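Local coordinates for protein arabinan endo-1,5-alpha-l-arabinosidase A (Cellvibrio cellulosa, PDB 1GYD) that hydrolyses the alpha-1,5-linked arabinofuranose backbone of linear arabinan, releasing almost exclusively arabinotriose during plant cell wall degradation, at residues A186-P191 against A204-C209; W122-P127 against M139-F144; I25-S30 against R37-A42; V2-P7 against W16-T21. All coordinates share one frame; numbering follows the deposited sequence.

Contact 1 (A186-P191 against A204-C209); sequences AQIEAP and ASWGLC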
loop_
_atom_site.group_PDB
_atom_site.type_symbol
_atom_site.label_atom_id
_atom_site.label_comp_id
_atom_site.label_asym_id
_atom_site.label_seq_id
_atom_site.Cartn_x
_atom_site.Cartn_y
_atom_site.Cartn_z
ATOM N N ALA A 186 -14.691 -10.690 3.798
ATOM C CA ALA A 186 -13.535 -10.274 4.578
ATOM C C ALA A 186 -13.019 -8.955 4.017
ATOM O O ALA A 186 -12.106 -8.932 3.209
ATOM C CB ALA A 186 -12.466 -11.329 4.526
ATOM N N GLN A 187 -13.617 -7.855 4.448
ATOM C CA GLN A 187 -13.298 -6.527 3.907
ATOM C C GLN A 187 -12.030 -5.992 4.612
ATOM O O GLN A 187 -12.083 -5.247 5.632
ATOM C CB GLN A 187 -14.496 -5.585 4.063
ATOM C CG GLN A 187 -15.827 -6.190 3.563
ATOM C CD GLN A 187 -17.015 -5.268 3.684
ATOM O OE1 GLN A 187 -18.045 -5.511 3.065
ATOM N NE2 GLN A 187 -16.869 -4.196 4.412
ATOM N N ILE A 188 -10.897 -6.434 4.081
ATOM C CA ILE A 188 -9.590 -6.095 4.627
ATOM C C ILE A 188 -8.547 -6.147 3.505
ATOM O O ILE A 188 -8.503 -7.104 2.735
ATOM C CB ILE A 188 -9.188 -7.038 5.744
ATOM C CG1 ILE A 188 -7.762 -6.758 6.194
ATOM C CG2 ILE A 188 -9.290 -8.529 5.333
ATOM C CD1 ILE A 188 -7.444 -7.427 7.525
ATOM N N GLU A 189 -7.739 -5.106 3.415
ATOM C CA GLU A 189 -6.713 -5.011 2.384
ATOM C C GLU A 189 -5.642 -4.004 2.756
ATOM O O GLU A 189 -5.785 -3.250 3.712
ATOM C CB GLU A 189 -7.333 -4.649 1.036
ATOM C CG GLU A 189 -8.069 -3.308 1.002
ATOM C CD GLU A 189 -8.691 -3.013 -0.330
ATOM O OE1 GLU A 189 -8.910 -3.962 -1.113
ATOM O OE2 GLU A 189 -8.930 -1.825 -0.618
ATOM N N ALA A 190 -4.548 -4.049 2.008
ATOM C CA ALA A 190 -3.550 -2.995 1.975
ATOM C C ALA A 190 -2.691 -2.909 3.208
ATOM O O ALA A 190 -2.683 -1.883 3.870
ATOM C CB ALA A 190 -4.206 -1.640 1.692
ATOM N N PRO A 191 -1.932 -3.953 3.501
ATOM C CA PRO A 191 -1.070 -3.912 4.671
ATOM C C PRO A 191 -0.001 -2.855 4.468
ATOM O O PRO A 191 0.419 -2.605 3.345
ATOM C CB PRO A 191 -0.452 -5.316 4.718
ATOM C CG PRO A 191 -0.494 -5.754 3.257
ATOM C CD PRO A 191 -1.747 -5.192 2.715
ATOM N N ALA A 204 -3.726 -1.706 8.389
ATOM C CA ALA A 204 -4.554 -2.232 7.313
ATOM C C ALA A 204 -5.802 -1.397 7.129
ATOM O O ALA A 204 -6.178 -0.644 8.018
ATOM C CB ALA A 204 -4.923 -3.705 7.612
ATOM N N SER A 205 -6.427 -1.526 5.958
ATOM C CA SER A 205 -7.692 -0.859 5.620
ATOM C C SER A 205 -8.853 -1.826 5.687
ATOM O O SER A 205 -8.806 -2.898 5.085
ATOM C CB SER A 205 -7.643 -0.294 4.217
ATOM O OG SER A 205 -6.672 0.710 4.128
ATOM N N TRP A 206 -9.889 -1.456 6.436
ATOM C CA TRP A 206 -11.074 -2.279 6.620
ATOM C C TRP A 206 -12.219 -1.599 5.908
ATOM O O TRP A 206 -12.235 -0.370 5.796
ATOM C CB TRP A 206 -11.468 -2.354 8.084
ATOM C CG TRP A 206 -10.816 -3.390 8.931
ATOM C CD1 TRP A 206 -9.802 -4.236 8.583
ATOM C CD2 TRP A 206 -11.166 -3.721 10.289
ATOM N NE1 TRP A 206 -9.481 -5.059 9.640
ATOM C CE2 TRP A 206 -10.300 -4.770 10.703
ATOM C CE3 TRP A 206 -12.106 -3.224 11.206
ATOM C CZ2 TRP A 206 -10.350 -5.326 11.976
ATOM C CZ3 TRP A 206 -12.164 -3.789 12.483
ATOM C CH2 TRP A 206 -11.291 -4.841 12.849
ATOM N N GLY A 207 -13.201 -2.386 5.472
ATOM C CA GLY A 207 -14.399 -1.844 4.862
ATOM C C GLY A 207 -14.217 -1.688 3.357
ATOM O O GLY A 207 -13.270 -2.238 2.788
ATOM N N LEU A 208 -15.112 -0.904 2.740
ATOM C CA LEU A 208 -15.228 -0.784 1.294
ATOM C C LEU A 208 -14.816 0.599 0.784
ATOM O O LEU A 208 -15.441 1.613 1.126
ATOM C CB LEU A 208 -16.691 -1.020 0.868
ATOM C CG LEU A 208 -17.111 -2.404 0.351
ATOM C CD1 LEU A 208 -16.121 -3.542 0.676
ATOM C CD2 LEU A 208 -18.529 -2.739 0.858
ATOM N N CYS A 209 -13.780 0.611 -0.050
ATOM C CA CYS A 209 -13.355 1.803 -0.781
ATOM C C CYS A 209 -14.271 2.065 -1.969
ATOM O O CYS A 209 -15.200 1.307 -2.218
ATOM C CB CYS A 209 -11.935 1.580 -1.311
ATOM S SG CYS A 209 -11.876 0.564 -2.814
HETATM O O HOH W 1 -12.170 -2.028 -0.192
HETATM O O HOH W 2 -4.030 0.505 4.693
#
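E189 and S205 face each other as a hydrogen-bonded antiparallel pair at the open end of the hairpin formed by strands 188-196 and 199-206. Their bonds are short and well directed, E189 N to S205 O at 3.0 Å and S205 N to E189 O at 2.9 Å. Next along the strands, I188 and W206 form a non-hydrogen-bonded pair: isoleucine CD1 meets the edge of the indole, 3.8 Å from NE1. The extended I188 side chain (CG1 opposite the backbone N, chi1 174°) carries CD1 to that edge.

Beyond this regular pairing the end is irregular. G207 N still bonds to Q187 O, but from 52° out of the carbonyl plane, and the positive phi of G207 suits a residue without CB. Q187 packs over G207 and L208, its NE2 3.4 Å from G207 CA and its OE1 3.6 Å from L208 CD2. Beside C209 a water fills in, bridging G207 O and C209 N and reaching E189 OE2 weakly at 3.3 Å.

E189 is the probable proton donor. Hydrogen bonds from its OE1 to S143 and from its OE2 to Y217 probably help to fix the carboxylate for acid catalysis.

Contact 2 (W122-P127 against M139-F144); sequences WNAIDP and MSFGSF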
loop_
_atom_site.group_PDB
_atom_site.type_symbol
_atom_site.label_atom_id
_atom_site.label_comp_id
_atom_site.label_asym_id
_atom_site.label_seq_id
_atom_site.Cartn_x
_atom_site.Cartn_y
_atom_site.Cartn_z
ATOM N N TRP A 122 -6.006 -16.063 -1.631
ATOM C CA TRP A 122 -5.461 -14.740 -1.424
ATOM C C TRP A 122 -5.395 -14.048 -2.775
ATOM O O TRP A 122 -5.549 -14.686 -3.815
ATOM C CB TRP A 122 -4.069 -14.741 -0.746
ATOM C CG TRP A 122 -3.128 -15.830 -1.139
ATOM C CD1 TRP A 122 -2.963 -17.010 -0.503
ATOM C CD2 TRP A 122 -2.187 -15.821 -2.212
ATOM N NE1 TRP A 122 -2.012 -17.764 -1.141
ATOM C CE2 TRP A 122 -1.509 -17.054 -2.186
ATOM C CE3 TRP A 122 -1.844 -14.903 -3.200
ATOM C CZ2 TRP A 122 -0.520 -17.384 -3.094
ATOM C CZ3 TRP A 122 -0.865 -15.247 -4.114
ATOM C CH2 TRP A 122 -0.212 -16.462 -4.055
ATOM N N ASN A 123 -5.202 -12.734 -2.738
ATOM C CA ASN A 123 -5.236 -11.916 -3.944
ATOM C C ASN A 123 -3.897 -11.189 -3.987
ATOM O O ASN A 123 -3.532 -10.466 -3.037
ATOM C CB ASN A 123 -6.399 -10.933 -3.871
ATOM C CG ASN A 123 -6.668 -10.252 -5.184
ATOM O OD1 ASN A 123 -6.052 -10.574 -6.203
ATOM N ND2 ASN A 123 -7.607 -9.288 -5.178
ATOM N N ALA A 124 -3.166 -11.397 -5.071
ATOM C CA ALA A 124 -1.824 -10.852 -5.220
ATOM C C ALA A 124 -1.860 -9.394 -5.680
ATOM O O ALA A 124 -1.490 -9.048 -6.823
ATOM C CB ALA A 124 -1.036 -11.700 -6.176
ATOM N N ILE A 125 -2.355 -8.554 -4.780
ATOM C CA ILE A 125 -2.304 -7.108 -4.906
ATOM C C ILE A 125 -1.825 -6.471 -3.592
ATOM O O ILE A 125 -1.858 -7.101 -2.541
ATOM C CB ILE A 125 -3.677 -6.524 -5.334
ATOM C CG1 ILE A 125 -4.756 -6.774 -4.284
ATOM C CG2 ILE A 125 -4.100 -7.085 -6.685
ATOM C CD1 ILE A 125 -6.115 -6.043 -4.597
ATOM N N ASP A 126 -1.361 -5.231 -3.692
ATOM C CA ASP A 126 -1.107 -4.339 -2.545
ATOM C C ASP A 126 0.114 -4.610 -1.756
ATOM O O ASP A 126 0.048 -4.772 -0.539
ATOM C CB ASP A 126 -2.320 -4.283 -1.638
ATOM C CG ASP A 126 -3.521 -3.955 -2.415
ATOM O OD1 ASP A 126 -3.475 -4.129 -3.635
ATOM O OD2 ASP A 126 -4.520 -3.493 -2.019
ATOM N N PRO A 127 1.242 -4.616 -2.450
ATOM C CA PRO A 127 2.534 -4.859 -1.806
ATOM C C PRO A 127 2.963 -3.740 -0.852
ATOM O O PRO A 127 2.616 -2.569 -1.029
ATOM C CB PRO A 127 3.511 -4.952 -2.995
ATOM C CG PRO A 127 2.855 -4.175 -4.077
ATOM C CD PRO A 127 1.381 -4.376 -3.892
ATOM N N MET A 139 7.938 -8.923 1.827
ATOM C CA MET A 139 6.816 -8.250 1.197
ATOM C C MET A 139 5.563 -8.630 1.930
ATOM O O MET A 139 5.291 -9.816 2.105
ATOM C CB MET A 139 6.626 -8.699 -0.237
ATOM C CG MET A 139 5.338 -8.129 -0.856
ATOM S SD MET A 139 5.130 -8.562 -2.529
ATOM C CE MET A 139 6.443 -7.689 -3.335
ATOM N N SER A 140 4.798 -7.640 2.372
ATOM C CA SER A 140 3.440 -7.909 2.826
ATOM C C SER A 140 2.511 -7.527 1.699
ATOM O O SER A 140 2.820 -6.657 0.896
ATOM C CB SER A 140 3.104 -7.214 4.136
ATOM O OG SER A 140 2.978 -5.820 3.985
ATOM N N PHE A 141 1.397 -8.232 1.603
ATOM C CA PHE A 141 0.393 -7.955 0.612
ATOM C C PHE A 141 -0.988 -8.521 0.946
ATOM O O PHE A 141 -1.175 -9.255 1.948
ATOM C CB PHE A 141 0.849 -8.497 -0.756
ATOM C CG PHE A 141 0.633 -9.971 -0.927
ATOM C CD1 PHE A 141 1.572 -10.876 -0.460
ATOM C CD2 PHE A 141 -0.510 -10.457 -1.559
ATOM C CE1 PHE A 141 1.395 -12.238 -0.612
ATOM C CE2 PHE A 141 -0.701 -11.827 -1.698
ATOM C CZ PHE A 141 0.252 -12.710 -1.249
ATOM N N GLY A 142 -1.959 -8.145 0.124
ATOM C CA GLY A 142 -3.252 -8.829 0.122
ATOM C C GLY A 142 -4.496 -7.949 0.073
ATOM O O GLY A 142 -4.425 -6.752 0.331
ATOM N N SER A 143 -5.636 -8.579 -0.216
ATOM C CA SER A 143 -6.946 -7.927 -0.273
ATOM C C SER A 143 -8.062 -9.006 -0.309
ATOM O O SER A 143 -8.058 -9.874 -1.166
ATOM C CB SER A 143 -7.044 -7.061 -1.535
ATOM O OG SER A 143 -8.337 -6.475 -1.656
ATOM N N PHE A 144 -8.962 -8.989 0.677
ATOM C CA PHE A 144 -10.121 -9.881 0.726
ATOM C C PHE A 144 -9.679 -11.359 0.697
ATOM O O PHE A 144 -8.576 -11.640 1.094
ATOM C CB PHE A 144 -11.080 -9.547 -0.414
ATOM C CG PHE A 144 -11.922 -8.331 -0.167
ATOM C CD1 PHE A 144 -11.352 -7.072 -0.100
ATOM C CD2 PHE A 144 -13.301 -8.443 -0.061
ATOM C CE1 PHE A 144 -12.136 -5.939 0.110
ATOM C CE2 PHE A 144 -14.094 -7.334 0.143
ATOM C CZ PHE A 144 -13.523 -6.075 0.221
HETATM O O HOH W 3 -9.995 -7.575 -3.677
HETATM O O HOH W 4 -5.814 -11.671 0.020
#
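W122 and F141 meet in an offset edge-to-face pair, the phenyl edge turned to one face of the indole with the planes at 79°. F141 CZ comes within 3.6 Å of W122 CE3, near the rim of the six-membered ring. F141 CG lies between its backbone N and carbonyl carbon (chi1 80°), which turns the ring edge both to W122 and to the carbonyls of N123 and I125. N123 O stands 3.4 Å from F141 CD2, where the slightly positive C-H rim suits an oxygen.

I125 O also accepts the one direct hydrogen bond between the segments, from G142 N at 2.9 Å. G142 has backbone angles at which a CB would be jammed against the preceding carbonyl, so glycine fits the place. I125 CD1 presses on S143 CB at 3.4 Å, tighter than usual carbon contact, and P127 CB rests 4.0 Å from M139 SD.

In the next shell, one water is bound by S143 OG at 2.8 Å and weakly by N123 ND2, while a second accepts from the backbone N of both residues. S143 OG has E189 as partner, N123 OD1 has S87. The inverse gamma turn centred on A124 shapes the loop, with S115 OG holding A124 N and S78 OG holding D126 N.

N123 and S143 are probable substrate-binding residues. The loop leading into strand 128-131, laid beside the end of strand 137-141, therefore probably lines the central substrate site of this five-bladed beta-propeller of glycoside hydrolase family 43.

Contact 3 (I25-S30 against R37-A42); sequences ITIYSS and RYSDRA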
loop_
_atom_site.group_PDB
_atom_site.type_symbol
_atom_site.label_atom_id
_atom_site.label_comp_id
_atom_site.label_asym_id
_atom_site.label_seq_id
_atom_site.Cartn_x
_atom_site.Cartn_y
_atom_site.Cartn_z
ATOM N N ILE A 25 1.261 3.462 -13.297
ATOM C CA ILE A 25 1.683 4.068 -12.023
ATOM C C ILE A 25 2.015 5.564 -12.275
ATOM O O ILE A 25 2.985 5.920 -12.955
ATOM C CB ILE A 25 2.853 3.303 -11.297
ATOM C CG1 ILE A 25 2.439 1.880 -10.892
ATOM C CG2 ILE A 25 3.294 4.047 -10.046
ATOM C CD1 ILE A 25 1.312 1.785 -9.887
ATOM N N THR A 26 1.158 6.418 -11.718
ATOM C CA THR A 26 1.272 7.872 -11.836
ATOM C C THR A 26 2.361 8.368 -10.878
ATOM O O THR A 26 2.361 8.014 -9.686
ATOM C CB THR A 26 -0.077 8.549 -11.457
ATOM O OG1 THR A 26 -1.190 7.855 -12.060
ATOM C CG2 THR A 26 -0.130 9.939 -12.036
ATOM N N ILE A 27 3.284 9.177 -11.385
ATOM C CA ILE A 27 4.335 9.729 -10.524
ATOM C C ILE A 27 4.294 11.264 -10.456
ATOM O O ILE A 27 4.320 11.959 -11.483
ATOM C CB ILE A 27 5.765 9.239 -10.934
ATOM C CG1 ILE A 27 5.822 7.719 -11.068
ATOM C CG2 ILE A 27 6.790 9.685 -9.911
ATOM C CD1 ILE A 27 7.093 7.198 -11.761
ATOM N N TYR A 28 4.251 11.780 -9.229
ATOM C CA TYR A 28 4.341 13.220 -8.969
ATOM C C TYR A 28 5.613 13.558 -8.186
ATOM O O TYR A 28 6.172 12.711 -7.470
ATOM C CB TYR A 28 3.125 13.710 -8.175
ATOM C CG TYR A 28 1.760 13.466 -8.808
ATOM C CD1 TYR A 28 1.108 12.239 -8.684
ATOM C CD2 TYR A 28 1.114 14.471 -9.509
ATOM C CE1 TYR A 28 -0.152 12.025 -9.256
ATOM C CE2 TYR A 28 -0.140 14.265 -10.080
ATOM C CZ TYR A 28 -0.764 13.043 -9.947
ATOM O OH TYR A 28 -2.000 12.868 -10.516
ATOM N N SER A 29 6.052 14.809 -8.303
ATOM C CA SER A 29 7.231 15.305 -7.597
ATOM C C SER A 29 6.975 16.664 -6.924
ATOM O O SER A 29 6.136 17.449 -7.347
ATOM C CB SER A 29 8.455 15.389 -8.529
ATOM O OG SER A 29 8.346 16.457 -9.462
ATOM N N SER A 30 7.706 16.911 -5.847
ATOM C CA SER A 30 7.494 18.079 -5.005
ATOM C C SER A 30 8.716 18.233 -4.128
ATOM O O SER A 30 9.297 17.242 -3.687
ATOM C CB SER A 30 6.253 17.893 -4.132
ATOM O OG SER A 30 6.088 18.966 -3.214
ATOM N N ARG A 37 3.974 18.583 -8.846
ATOM C CA ARG A 37 4.042 18.613 -10.296
ATOM C C ARG A 37 4.152 17.184 -10.825
ATOM O O ARG A 37 4.734 16.315 -10.162
ATOM C CB ARG A 37 5.248 19.450 -10.731
ATOM C CG ARG A 37 5.111 20.063 -12.114
ATOM C CD ARG A 37 6.418 20.095 -12.909
ATOM N NE ARG A 37 6.320 20.926 -14.108
ATOM C CZ ARG A 37 5.679 20.579 -15.234
ATOM N NH1 ARG A 37 5.055 19.397 -15.336
ATOM N NH2 ARG A 37 5.656 21.425 -16.263
ATOM N N TYR A 38 3.602 16.937 -12.018
ATOM C CA TYR A 38 3.612 15.584 -12.584
ATOM C C TYR A 38 5.055 15.330 -13.022
ATOM O O TYR A 38 5.740 16.248 -13.462
ATOM C CB TYR A 38 2.553 15.344 -13.728
ATOM C CG TYR A 38 1.111 15.886 -13.463
ATOM C CD1 TYR A 38 0.821 16.848 -12.477
ATOM C CD2 TYR A 38 0.015 15.333 -14.156
ATOM C CE1 TYR A 38 -0.492 17.272 -12.232
ATOM C CE2 TYR A 38 -1.299 15.755 -13.910
ATOM C CZ TYR A 38 -1.541 16.723 -12.947
ATOM O OH TYR A 38 -2.825 17.141 -12.698
ATOM N N SER A 39 5.512 14.093 -12.851
ATOM C CA SER A 39 6.886 13.713 -13.154
ATOM C C SER A 39 6.888 12.733 -14.324
ATOM O O SER A 39 7.489 13.000 -15.358
ATOM C CB SER A 39 7.558 13.110 -11.908
ATOM O OG SER A 39 8.874 12.635 -12.169
ATOM N N ASP A 40 6.186 11.612 -14.170
ATOM C CA ASP A 40 6.189 10.530 -15.175
ATOM C C ASP A 40 5.114 9.482 -14.873
ATOM O O ASP A 40 4.486 9.498 -13.813
ATOM C CB ASP A 40 7.573 9.843 -15.186
ATOM C CG ASP A 40 7.884 9.119 -16.481
ATOM O OD1 ASP A 40 7.258 9.411 -17.523
ATOM O OD2 ASP A 40 8.778 8.247 -16.540
ATOM N N ARG A 41 4.873 8.595 -15.832
ATOM C CA ARG A 41 4.244 7.307 -15.530
ATOM C C ARG A 41 5.381 6.274 -15.631
ATOM O O ARG A 41 6.205 6.336 -16.553
ATOM C CB ARG A 41 3.030 6.992 -16.438
ATOM C CG ARG A 41 3.166 7.338 -17.940
ATOM C CD ARG A 41 1.855 7.175 -18.740
ATOM N NE ARG A 41 1.344 5.806 -18.658
ATOM C CZ ARG A 41 0.161 5.373 -19.104
ATOM N NH1 ARG A 41 -0.708 6.188 -19.697
ATOM N NH2 ARG A 41 -0.146 4.090 -18.948
ATOM N N ALA A 42 5.474 5.376 -14.652
ATOM C CA ALA A 42 6.587 4.421 -14.618
ATOM C C ALA A 42 6.624 3.616 -15.914
ATOM O O ALA A 42 7.683 3.491 -16.551
ATOM C CB ALA A 42 6.470 3.503 -13.427
#
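Y28 and Y38 both turn CG opposite their own carbonyl carbon (chi1 -58° and -45°), and this lays the two rings side by side, pointing the same way. They differ in the second torsion, so the rings are not parallel: the edge of Y28 addresses a face of Y38 with the planes at 66°, and Y28 CE2 is 3.7 Å from Y38 CD1. This geometry belongs to one of two modelled conformers of Y38 and is tentative. The Y28 ring also packs on V4 and L18.

Between the strands runs an antiparallel ladder interrupted by a classic beta bulge. S39 and D40 together oppose I27, whose carbonyl oxygen accepts from both: S39 N lies at 2.8 Å and D40 N at 3.3 Å from I27 O, on the same face of the carbonyl plane. I27 N answers with a bond to D40 O. Past the bulge, S29 and R37 form a regular hydrogen-bonded pair, S29 N reaching R37 O at 2.7 Å. At the other end A42 N bonds to I25 O.

I27 packs against the small side chains of S39 and A42, with CG2 4.0 Å from S39 CB and CD1 4.1 Å from A42 CB. S39 OG is buried without a hydrogen-bond partner, whereas D40 OD2 bonds to Y104.

Strands 26-30 and 35-41 make a hairpin in the sheet of the first blade. Strand 15-20 pairs with the other edge of strand 26-30, strand 312-313 lies parallel beside strand 35-41 at the edge of the sheet, and I25 and A42 touch L75 of strand 72-79.

Contact 4 (V2-P7 against W16-T21); sequences VDVHDP and WYLFST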
loop_
_atom_site.group_PDB
_atom_site.type_symbol
_atom_site.label_atom_id
_atom_site.label_comp_id
_atom_site.label_asym_id
_atom_site.label_seq_id
_atom_site.Cartn_x
_atom_site.Cartn_y
_atom_site.Cartn_z
ATOM N N VAL A 2 -4.560 17.589 -5.163
ATOM C CA VAL A 2 -3.997 16.459 -5.895
ATOM C C VAL A 2 -4.857 15.212 -5.673
ATOM O O VAL A 2 -5.006 14.740 -4.524
ATOM C CB VAL A 2 -2.528 16.153 -5.479
ATOM C CG1 VAL A 2 -1.960 14.998 -6.317
ATOM C CG2 VAL A 2 -1.656 17.359 -5.654
ATOM N N ASP A 3 -5.415 14.685 -6.766
ATOM C CA ASP A 3 -6.171 13.428 -6.700
ATOM C C ASP A 3 -5.265 12.205 -6.948
ATOM O O ASP A 3 -4.645 12.039 -8.021
ATOM C CB ASP A 3 -7.420 13.422 -7.597
ATOM C CG ASP A 3 -7.103 13.595 -9.055
ATOM O OD1 ASP A 3 -6.223 14.425 -9.406
ATOM O OD2 ASP A 3 -7.714 12.948 -9.929
ATOM N N VAL A 4 -5.165 11.386 -5.900
ATOM C CA VAL A 4 -4.416 10.137 -5.945
ATOM C C VAL A 4 -5.195 9.041 -5.255
ATOM O O VAL A 4 -6.067 9.324 -4.452
ATOM C CB VAL A 4 -3.046 10.244 -5.245
ATOM C CG1 VAL A 4 -2.087 11.096 -6.056
ATOM C CG2 VAL A 4 -3.186 10.762 -3.813
ATOM N N HIS A 5 -4.856 7.793 -5.565
ATOM C CA HIS A 5 -5.381 6.611 -4.859
ATOM C C HIS A 5 -4.203 5.733 -4.438
ATOM O O HIS A 5 -3.301 5.505 -5.226
ATOM C CB HIS A 5 -6.316 5.836 -5.793
ATOM C CG HIS A 5 -7.534 5.247 -5.132
ATOM N ND1 HIS A 5 -7.736 3.884 -5.034
ATOM C CD2 HIS A 5 -8.638 5.829 -4.597
ATOM C CE1 HIS A 5 -8.903 3.654 -4.455
ATOM N NE2 HIS A 5 -9.470 4.816 -4.178
ATOM N N ASP A 6 -4.206 5.248 -3.197
ATOM C CA ASP A 6 -3.215 4.273 -2.751
ATOM C C ASP A 6 -1.782 4.838 -2.811
ATOM O O ASP A 6 -0.882 4.259 -3.420
ATOM C CB ASP A 6 -3.360 2.971 -3.560
ATOM C CG ASP A 6 -4.828 2.596 -3.810
ATOM O OD1 ASP A 6 -5.617 2.524 -2.835
ATOM O OD2 ASP A 6 -5.293 2.397 -4.953
ATOM N N PRO A 7 -1.571 5.981 -2.160
ATOM C CA PRO A 7 -0.341 6.738 -2.336
ATOM C C PRO A 7 0.853 6.210 -1.560
ATOM O O PRO A 7 0.755 5.992 -0.363
ATOM C CB PRO A 7 -0.729 8.110 -1.809
ATOM C CG PRO A 7 -1.745 7.793 -0.718
ATOM C CD PRO A 7 -2.514 6.654 -1.252
ATOM N N TRP A 16 10.963 15.011 -3.089
ATOM C CA TRP A 16 9.982 13.989 -2.757
ATOM C C TRP A 16 9.345 13.449 -4.011
ATOM O O TRP A 16 9.068 14.207 -4.938
ATOM C CB TRP A 16 8.870 14.586 -1.896
ATOM C CG TRP A 16 9.405 15.276 -0.720
ATOM C CD1 TRP A 16 9.677 16.608 -0.593
ATOM C CD2 TRP A 16 9.804 14.666 0.498
ATOM N NE1 TRP A 16 10.205 16.863 0.648
ATOM C CE2 TRP A 16 10.285 15.685 1.342
ATOM C CE3 TRP A 16 9.783 13.355 0.972
ATOM C CZ2 TRP A 16 10.754 15.434 2.618
ATOM C CZ3 TRP A 16 10.236 13.109 2.226
ATOM C CH2 TRP A 16 10.719 14.144 3.046
ATOM N N TYR A 17 9.115 12.136 -4.022
ATOM C CA TYR A 17 8.366 11.472 -5.078
ATOM C C TYR A 17 7.150 10.781 -4.482
ATOM O O TYR A 17 7.197 10.215 -3.378
ATOM C CB TYR A 17 9.253 10.501 -5.857
ATOM C CG TYR A 17 10.267 11.249 -6.681
ATOM C CD1 TYR A 17 9.941 11.756 -7.939
ATOM C CD2 TYR A 17 11.541 11.504 -6.176
ATOM C CE1 TYR A 17 10.880 12.469 -8.695
ATOM C CE2 TYR A 17 12.483 12.202 -6.912
ATOM C CZ TYR A 17 12.157 12.688 -8.175
ATOM O OH TYR A 17 13.109 13.403 -8.888
ATOM N N LEU A 18 6.051 10.904 -5.212
ATOM C CA LEU A 18 4.768 10.325 -4.862
ATOM C C LEU A 18 4.361 9.399 -6.011
ATOM O O LEU A 18 4.605 9.700 -7.187
ATOM C CB LEU A 18 3.741 11.446 -4.677
ATOM C CG LEU A 18 2.240 11.162 -4.734
ATOM C CD1 LEU A 18 1.762 10.486 -3.455
ATOM C CD2 LEU A 18 1.460 12.447 -4.975
ATOM N N PHE A 19 3.792 8.257 -5.654
ATOM C CA PHE A 19 3.301 7.284 -6.611
ATOM C C PHE A 19 1.868 6.920 -6.246
ATOM O O PHE A 19 1.528 6.724 -5.049
ATOM C CB PHE A 19 4.154 6.013 -6.589
ATOM C CG PHE A 19 5.628 6.237 -6.825
ATOM C CD1 PHE A 19 6.443 6.771 -5.826
ATOM C CD2 PHE A 19 6.216 5.859 -8.029
ATOM C CE1 PHE A 19 7.813 6.936 -6.033
ATOM C CE2 PHE A 19 7.573 6.018 -8.236
ATOM C CZ PHE A 19 8.375 6.559 -7.238
ATOM N N SER A 20 1.051 6.750 -7.273
ATOM C CA SER A 20 -0.377 6.565 -7.116
ATOM C C SER A 20 -0.878 5.478 -8.050
ATOM O O SER A 20 -0.390 5.331 -9.180
ATOM C CB SER A 20 -1.108 7.878 -7.429
ATOM O OG SER A 20 -2.476 7.678 -7.752
ATOM N N THR A 21 -1.875 4.726 -7.591
ATOM C CA THR A 21 -2.725 3.959 -8.512
ATOM C C THR A 21 -3.085 4.867 -9.689
ATOM O O THR A 21 -3.532 5.993 -9.478
ATOM C CB THR A 21 -4.038 3.510 -7.823
ATOM O OG1 THR A 21 -3.785 2.546 -6.775
ATOM C CG2 THR A 21 -4.966 2.791 -8.805
#
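D6 and T21 cross at an angle, with the threonine hydroxyl meeting one carboxylate oxygen. T21 OG1 donates to D6 OD2, but the 2.4 Å between them is implausibly short and its exact value doubtful. The D6 side chain is brought there by CG lying opposite the carbonyl carbon (chi1 -40°). H5 ND1 also donates to D6 OD2, at 2.9 Å, arriving 43° above the carboxylate plane. T21 and H5 both approach OD2 and probably help to orient the carboxylate, whose residue is the probable proton acceptor of the enzyme.

S20 faces the loop with its hydroxyl: H5 N gives a nearly straight bond to S20 OG at 3.2 Å, and that hydroxyl in turn donates to T21 O. A small polar side chain serves well here, linking two backbones at close range. T21 N bonds to H5 O at 2.9 Å. Deeper in, L18 divides its methyls, CD2 lying 3.9 Å from V4 CG1 and CD1 3.8 Å from P7 CB, so the branched leucine touches two loop residues.

H5 stacks on H274 and is hydrogen-bonded through NE2 to the hydroxyl of Y276, both of strand 268-277, while A63 of strand 60-69 bonds to T21 OG1. The loop leads into strand 8-12, which pairs with strand 15-20; strand 26-30 adjoins that strand's other edge.

In the fold
Along the chain the order is contact 4, contact 3, contact 2, contact 1, each closing before the next opens. Contacts 4 and 3, centres 8 Å apart, share the sheet of the first blade, where strands 15-20 and 26-30 are neighbours. Contacts 2 and 1, centres 11 Å apart, lie at successive blades and touch each other directly, for instance through the probable backbone bond between I188 O and F144 N. Contacts 1 and 3 lie on opposite sides of the chain's centre, 26 Å apart between centres. Contact 4 holds the probable general base and contact 1 the probable acid; their centres are 18 Å apart, consistent with catalytic groups from different blades meeting at one central site.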